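Local coordinates for nucleosome assembly protein 1, putative (Plasmodium falciparum, PDB 3FS3), which probably binds histones and acts as a chaperone in nucleosome assembly, at residues A[106-120]-A[129-143]. Numbering follows the deposited sequence.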
loop_
_atom_site.group_PDB
_atom_site.type_symbol
_atom_site.label_atom_id
_atom_site.label_comp_id
_atom_site.label_asym_id
_atom_site.label_seq_id
_atom_site.Cartn_x
_atom_site.Cartn_y
_atom_site.Cartn_z
ATOM N N ILE A 106 9.715 18.976 -31.576
ATOM C CA ILE A 106 10.010 17.605 -31.185
ATOM C C ILE A 106 10.106 17.508 -29.668
ATOM O O ILE A 106 10.488 18.468 -28.999
ATOM C CB ILE A 106 11.311 17.087 -31.856
ATOM C CG1 ILE A 106 11.390 15.567 -31.712
ATOM C CG2 ILE A 106 12.531 17.753 -31.258
ATOM C CD1 ILE A 106 10.259 14.813 -32.438
ATOM N N GLY A 107 9.728 16.356 -29.125
ATOM C CA GLY A 107 9.763 16.175 -27.683
ATOM C C GLY A 107 11.178 16.119 -27.155
ATOM O O GLY A 107 12.041 15.552 -27.809
ATOM N N THR A 108 11.419 16.718 -25.991
ATOM C CA THR A 108 12.743 16.709 -25.365
ATOM C C THR A 108 13.875 16.726 -26.403
ATOM O O THR A 108 14.648 15.779 -26.502
ATOM C CB THR A 108 12.899 15.455 -24.466
ATOM O OG1 THR A 108 12.819 14.270 -25.270
ATOM C CG2 THR A 108 11.785 15.405 -23.422
ATOM N N PRO A 109 13.992 17.815 -27.182
ATOM C CA PRO A 109 15.039 17.908 -28.203
ATOM C C PRO A 109 16.480 17.748 -27.735
ATOM O O PRO A 109 17.336 17.349 -28.522
ATOM C CB PRO A 109 14.777 19.270 -28.849
ATOM C CG PRO A 109 14.201 20.071 -27.713
ATOM C CD PRO A 109 13.256 19.088 -27.062
ATOM N N ASN A 110 16.771 18.040 -26.473
ATOM C CA ASN A 110 18.149 17.885 -26.018
ATOM C C ASN A 110 18.484 16.437 -25.671
ATOM O O ASN A 110 19.631 16.119 -25.359
ATOM C CB ASN A 110 18.435 18.807 -24.835
ATOM C CG ASN A 110 18.182 20.267 -25.169
ATOM O OD1 ASN A 110 18.576 20.748 -26.232
ATOM N ND2 ASN A 110 17.531 20.981 -24.262
ATOM N N LEU A 111 17.477 15.563 -25.724
ATOM C CA LEU A 111 17.659 14.131 -25.465
ATOM C C LEU A 111 16.459 13.397 -26.066
ATOM O O LEU A 111 15.510 13.013 -25.363
ATOM C CB LEU A 111 17.769 13.835 -23.967
ATOM C CG LEU A 111 18.288 12.431 -23.638
ATOM C CD1 LEU A 111 19.663 12.244 -24.270
ATOM C CD2 LEU A 111 18.375 12.237 -22.128
ATOM N N PRO A 112 16.494 13.200 -27.393
ATOM C CA PRO A 112 15.474 12.541 -28.207
ATOM C C PRO A 112 14.834 11.293 -27.619
ATOM O O PRO A 112 15.527 10.391 -27.155
ATOM C CB PRO A 112 16.218 12.254 -29.514
ATOM C CG PRO A 112 17.108 13.430 -29.641
ATOM C CD PRO A 112 17.663 13.549 -28.223
ATOM N N GLU A 113 13.501 11.256 -27.650
ATOM C CA GLU A 113 12.724 10.111 -27.173
ATOM C C GLU A 113 12.861 9.770 -25.696
ATOM O O GLU A 113 12.523 8.654 -25.282
ATOM C CB GLU A 113 13.071 8.866 -28.005
ATOM C CG GLU A 113 13.285 9.169 -29.470
ATOM C CD GLU A 113 13.298 7.927 -30.342
ATOM O OE1 GLU A 113 13.674 6.837 -29.848
ATOM O OE2 GLU A 113 12.943 8.048 -31.534
ATOM N N PHE A 114 13.323 10.729 -24.897
ATOM C CA PHE A 114 13.508 10.494 -23.471
ATOM C C PHE A 114 12.359 9.809 -22.746
ATOM O O PHE A 114 12.555 8.779 -22.114
ATOM C CB PHE A 114 13.805 11.798 -22.728
ATOM C CG PHE A 114 13.961 11.607 -21.242
ATOM C CD1 PHE A 114 15.126 11.043 -20.719
ATOM C CD2 PHE A 114 12.924 11.932 -20.379
ATOM C CE1 PHE A 114 15.254 10.805 -19.350
ATOM C CE2 PHE A 114 13.035 11.703 -19.010
ATOM C CZ PHE A 114 14.212 11.133 -18.490
ATOM N N TRP A 115 11.167 10.389 -22.807
ATOM C CA TRP A 115 10.033 9.807 -22.098
ATOM C C TRP A 115 9.544 8.497 -22.714
ATOM O O TRP A 115 9.185 7.567 -21.989
ATOM C CB TRP A 115 8.879 10.815 -21.994
ATOM C CG TRP A 115 9.238 12.024 -21.206
ATOM C CD1 TRP A 115 9.555 13.259 -21.698
ATOM C CD2 TRP A 115 9.377 12.112 -19.782
ATOM N NE1 TRP A 115 9.883 14.108 -20.669
ATOM C CE2 TRP A 115 9.786 13.432 -19.483
ATOM C CE3 TRP A 115 9.196 11.204 -18.729
ATOM C CZ2 TRP A 115 10.015 13.870 -18.174
ATOM C CZ3 TRP A 115 9.421 11.637 -17.429
ATOM C CH2 TRP A 115 9.827 12.964 -17.163
ATOM N N LEU A 116 9.533 8.415 -24.040
ATOM C CA LEU A 116 9.098 7.180 -24.675
ATOM C C LEU A 116 9.950 6.033 -24.163
ATOM O O LEU A 116 9.420 4.991 -23.777
ATOM C CB LEU A 116 9.227 7.246 -26.193
ATOM C CG LEU A 116 9.050 5.870 -26.864
ATOM C CD1 LEU A 116 7.696 5.276 -26.474
ATOM C CD2 LEU A 116 9.160 5.999 -28.383
ATOM N N ARG A 117 11.265 6.226 -24.148
ATOM C CA ARG A 117 12.160 5.168 -23.698
ATOM C C ARG A 117 12.027 4.869 -22.217
ATOM O O ARG A 117 12.075 3.712 -21.813
ATOM C CB ARG A 117 13.602 5.499 -24.068
ATOM C CG ARG A 117 13.823 5.406 -25.565
ATOM C CD ARG A 117 15.261 5.636 -25.982
ATOM N NE ARG A 117 15.369 5.708 -27.438
ATOM C CZ ARG A 117 16.442 6.140 -28.095
ATOM N NH1 ARG A 117 17.516 6.547 -27.426
ATOM N NH2 ARG A 117 16.437 6.176 -29.421
ATOM N N ALA A 118 11.845 5.902 -21.402
ATOM C CA ALA A 118 11.670 5.677 -19.975
ATOM C C ALA A 118 10.402 4.836 -19.795
ATOM O O ALA A 118 10.409 3.837 -19.076
ATOM C CB ALA A 118 11.536 7.015 -19.234
ATOM N N LEU A 119 9.317 5.241 -20.454
ATOM C CA LEU A 119 8.050 4.510 -20.369
ATOM C C LEU A 119 8.193 3.074 -20.889
ATOM O O LEU A 119 7.666 2.135 -20.292
ATOM C CB LEU A 119 6.961 5.229 -21.170
ATOM C CG LEU A 119 6.483 6.600 -20.684
ATOM C CD1 LEU A 119 5.615 7.246 -21.750
ATOM C CD2 LEU A 119 5.711 6.447 -19.387
ATOM N N ARG A 120 8.907 2.911 -21.998
ATOM C CA ARG A 120 9.125 1.590 -22.587
ATOM C C ARG A 120 9.853 0.658 -21.627
ATOM O O ARG A 120 9.501 -0.515 -21.518
ATOM C CB ARG A 120 9.944 1.700 -23.881
ATOM C CG ARG A 120 9.120 1.828 -25.154
ATOM C CD ARG A 120 8.254 0.596 -25.353
ATOM N NE ARG A 120 7.624 0.564 -26.670
ATOM C CZ ARG A 120 6.588 -0.213 -26.974
ATOM N NH1 ARG A 120 6.077 -1.011 -26.049
ATOM N NH2 ARG A 120 6.062 -0.186 -28.195
ATOM N N ILE A 129 1.631 0.378 -24.370
ATOM C CA ILE A 129 2.206 1.197 -25.434
ATOM C C ILE A 129 2.398 0.378 -26.689
ATOM O O ILE A 129 3.163 -0.592 -26.694
ATOM C CB ILE A 129 3.585 1.780 -25.055
ATOM C CG1 ILE A 129 3.464 2.679 -23.823
ATOM C CG2 ILE A 129 4.153 2.585 -26.226
ATOM C CD1 ILE A 129 4.794 3.231 -23.350
ATOM N N GLU A 130 1.716 0.786 -27.757
ATOM C CA GLU A 130 1.811 0.088 -29.032
ATOM C C GLU A 130 2.791 0.773 -29.982
ATOM O O GLU A 130 3.169 1.932 -29.799
ATOM C CB GLU A 130 0.433 0.001 -29.705
ATOM C CG GLU A 130 -0.647 -0.676 -28.875
ATOM C CD GLU A 130 -0.190 -2.006 -28.295
ATOM O OE1 GLU A 130 0.523 -2.757 -29.003
ATOM O OE2 GLU A 130 -0.555 -2.301 -27.138
ATOM N N ASP A 131 3.184 0.041 -31.011
ATOM C CA ASP A 131 4.112 0.544 -32.003
ATOM C C ASP A 131 3.626 1.858 -32.627
ATOM O O ASP A 131 4.420 2.770 -32.858
ATOM C CB ASP A 131 4.320 -0.535 -33.068
ATOM C CG ASP A 131 4.651 -1.892 -32.452
ATOM O OD1 ASP A 131 3.811 -2.420 -31.688
ATOM O OD2 ASP A 131 5.748 -2.427 -32.723
ATOM N N HIS A 132 2.325 1.964 -32.887
ATOM C CA HIS A 132 1.795 3.191 -33.471
ATOM C C HIS A 132 1.777 4.331 -32.458
ATOM O O HIS A 132 1.751 5.493 -32.832
ATOM C CB HIS A 132 0.388 2.974 -34.048
ATOM C CG HIS A 132 -0.512 2.139 -33.188
ATOM N ND1 HIS A 132 -0.403 0.767 -33.109
ATOM C CD2 HIS A 132 -1.566 2.477 -32.409
ATOM C CE1 HIS A 132 -1.355 0.295 -32.323
ATOM N NE2 HIS A 132 -2.074 1.312 -31.885
ATOM N N ASP A 133 1.799 4.006 -31.172
ATOM C CA ASP A 133 1.800 5.052 -30.165
ATOM C C ASP A 133 3.160 5.743 -30.094
ATOM O O ASP A 133 3.255 6.899 -29.688
ATOM C CB ASP A 133 1.475 4.483 -28.783
ATOM C CG ASP A 133 0.060 3.951 -28.682
ATOM O OD1 ASP A 133 -0.868 4.598 -29.222
ATOM O OD2 ASP A 133 -0.118 2.893 -28.039
ATOM N N GLU A 134 4.209 5.038 -30.499
ATOM C CA GLU A 134 5.562 5.581 -30.424
ATOM C C GLU A 134 5.833 6.846 -31.238
ATOM O O GLU A 134 6.573 7.727 -30.791
ATOM C CB GLU A 134 6.575 4.481 -30.775
ATOM C CG GLU A 134 6.426 3.248 -29.878
ATOM C CD GLU A 134 7.516 2.215 -30.084
ATOM O OE1 GLU A 134 7.717 1.781 -31.236
ATOM O OE2 GLU A 134 8.169 1.830 -29.092
ATOM N N GLU A 135 5.241 6.954 -32.420
ATOM C CA GLU A 135 5.469 8.141 -33.232
ATOM C C GLU A 135 4.833 9.360 -32.583
ATOM O O GLU A 135 5.206 10.493 -32.874
ATOM C CB GLU A 135 4.946 7.951 -34.666
ATOM C CG GLU A 135 3.486 7.583 -34.805
ATOM C CD GLU A 135 3.139 7.178 -36.233
ATOM O OE1 GLU A 135 3.785 6.242 -36.761
ATOM O OE2 GLU A 135 2.226 7.789 -36.830
ATOM N N ILE A 136 3.888 9.127 -31.678
ATOM C CA ILE A 136 3.243 10.237 -30.991
ATOM C C ILE A 136 4.010 10.579 -29.703
ATOM O O ILE A 136 4.254 11.753 -29.396
ATOM C CB ILE A 136 1.770 9.898 -30.653
ATOM C CG1 ILE A 136 1.023 9.526 -31.936
ATOM C CG2 ILE A 136 1.070 11.109 -30.022
ATOM C CD1 ILE A 136 -0.395 9.029 -31.696
ATOM N N LEU A 137 4.428 9.548 -28.980
ATOM C CA LEU A 137 5.131 9.725 -27.718
ATOM C C LEU A 137 6.504 10.404 -27.830
ATOM O O LEU A 137 7.016 10.941 -26.846
ATOM C CB LEU A 137 5.243 8.367 -27.007
ATOM C CG LEU A 137 3.908 7.764 -26.545
ATOM C CD1 LEU A 137 4.125 6.319 -26.096
ATOM C CD2 LEU A 137 3.315 8.612 -25.394
ATOM N N VAL A 138 7.095 10.391 -29.019
ATOM C CA VAL A 138 8.382 11.038 -29.216
ATOM C C VAL A 138 8.241 12.563 -29.102
ATOM O O VAL A 138 9.236 13.274 -28.994
ATOM C CB VAL A 138 8.996 10.698 -30.600
ATOM C CG1 VAL A 138 9.280 9.191 -30.696
ATOM C CG2 VAL A 138 8.059 11.146 -31.714
ATOM N N TYR A 139 7.007 13.058 -29.132
ATOM C CA TYR A 139 6.754 14.494 -29.011
ATOM C C TYR A 139 6.562 14.886 -27.545
ATOM O O TYR A 139 6.384 16.058 -27.223
ATOM C CB TYR A 139 5.503 14.875 -29.807
ATOM C CG TYR A 139 5.734 14.894 -31.300
ATOM C CD1 TYR A 139 6.226 16.038 -31.929
ATOM C CD2 TYR A 139 5.519 13.753 -32.082
ATOM C CE1 TYR A 139 6.503 16.053 -33.293
ATOM C CE2 TYR A 139 5.799 13.754 -33.456
ATOM C CZ TYR A 139 6.294 14.911 -34.050
ATOM O OH TYR A 139 6.625 14.932 -35.387
ATOM N N LEU A 140 6.606 13.898 -26.659
ATOM C CA LEU A 140 6.418 14.137 -25.235
ATOM C C LEU A 140 7.572 14.995 -24.675
ATOM O O LEU A 140 8.745 14.662 -24.854
ATOM C CB LEU A 140 6.307 12.776 -24.523
ATOM C CG LEU A 140 5.461 12.639 -23.252
ATOM C CD1 LEU A 140 4.150 13.399 -23.400
ATOM C CD2 LEU A 140 5.199 11.165 -22.965
ATOM N N ASN A 141 7.230 16.123 -24.047
ATOM C CA ASN A 141 8.229 17.025 -23.463
ATOM C C ASN A 141 8.349 16.832 -21.965
ATOM O O ASN A 141 9.421 17.015 -21.389
ATOM C CB ASN A 141 7.874 18.500 -23.698
ATOM C CG ASN A 141 8.442 19.050 -24.996
ATOM O OD1 ASN A 141 9.313 18.440 -25.620
ATOM N ND2 ASN A 141 7.963 20.219 -25.398
ATOM N N ASP A 142 7.246 16.468 -21.320
ATOM C CA ASP A 142 7.300 16.315 -19.881
ATOM C C ASP A 142 6.048 15.667 -19.319
ATOM O O ASP A 142 4.959 15.781 -19.890
ATOM C CB ASP A 142 7.506 17.700 -19.258
ATOM C CG ASP A 142 7.867 17.646 -17.780
ATOM O OD1 ASP A 142 8.530 16.682 -17.346
ATOM O OD2 ASP A 142 7.503 18.593 -17.054
ATOM N N ILE A 143 6.227 14.969 -18.205
ATOM C CA ILE A 143 5.139 14.315 -17.491
ATOM C C ILE A 143 5.270 14.815 -16.063
ATOM O O ILE A 143 6.347 14.728 -15.468
ATOM C CB ILE A 143 5.269 12.779 -17.482
ATOM C CG1 ILE A 143 5.327 12.242 -18.909
ATOM C CG2 ILE A 143 4.065 12.167 -16.762
ATOM C CD1 ILE A 143 5.397 10.720 -18.971
HETATM O O HOH W 1 9.730 21.031 -27.818
HETATM O O HOH W 2 11.692 13.087 -29.073
HETATM O O HOH W 3 10.709 12.754 -25.042
HETATM O O HOH W 4 9.636 10.468 -26.089
#
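Trp115 and Leu116 of helix 114-120 pack against helix 131-137 and the start of strand 140-147, one of the two outermost strands of this chain's four-stranded antiparallel sheet, in a mixed apolar and water-bridged contact within the NAP fold. The helix axes run at 143°, roughly antiparallel, 9.6 Å apart. Leu116 suits its place by its two branches: CG lies opposite the backbone N (chi1 168°), and its CD1 meets Leu137 CD1 at 3.7 Å while CD2 reaches Glu134 CB and Val138 CG1. The long indole of Trp115 lies along Leu140 to Ile143, one face near the backbone of Asp142 and Ile143, with Phe114 over the opposite face; NE1 gives a weak hydrogen bond to Asn141 O (3.0 Å). Asn141, in a classic beta bulge with Asp142 facing Tyr163, uses OD1 in its carbonyl plane to take the N-H of Thr108 at 2.7 Å. At Gly107 the backbones are in contact, CA to CA 3.7 Å from Tyr139, as a residue without a side chain permits, and Gly107 N gives a weak hydrogen bond to Val138 O. Ile106 CD1 sits over the Tyr139 ring in a CH-pi contact. At the far end Arg120, bent at chi2 (-62°), spreads its guanidinium over Ile129 CG2 and sends NE to Glu134 OE2 at 2.8 Å in a salt bridge, in the guanidinium plane but from above the carboxylate plane. Three waters link the amides of Glu113, Trp115 and Leu116 to the carbonyls of Val138, Leu140 and Leu137, satisfying these groups, while Leu116 and the Arg120-Glu134 pair join the helices and Trp115 and Leu119 extend the contact to the strand.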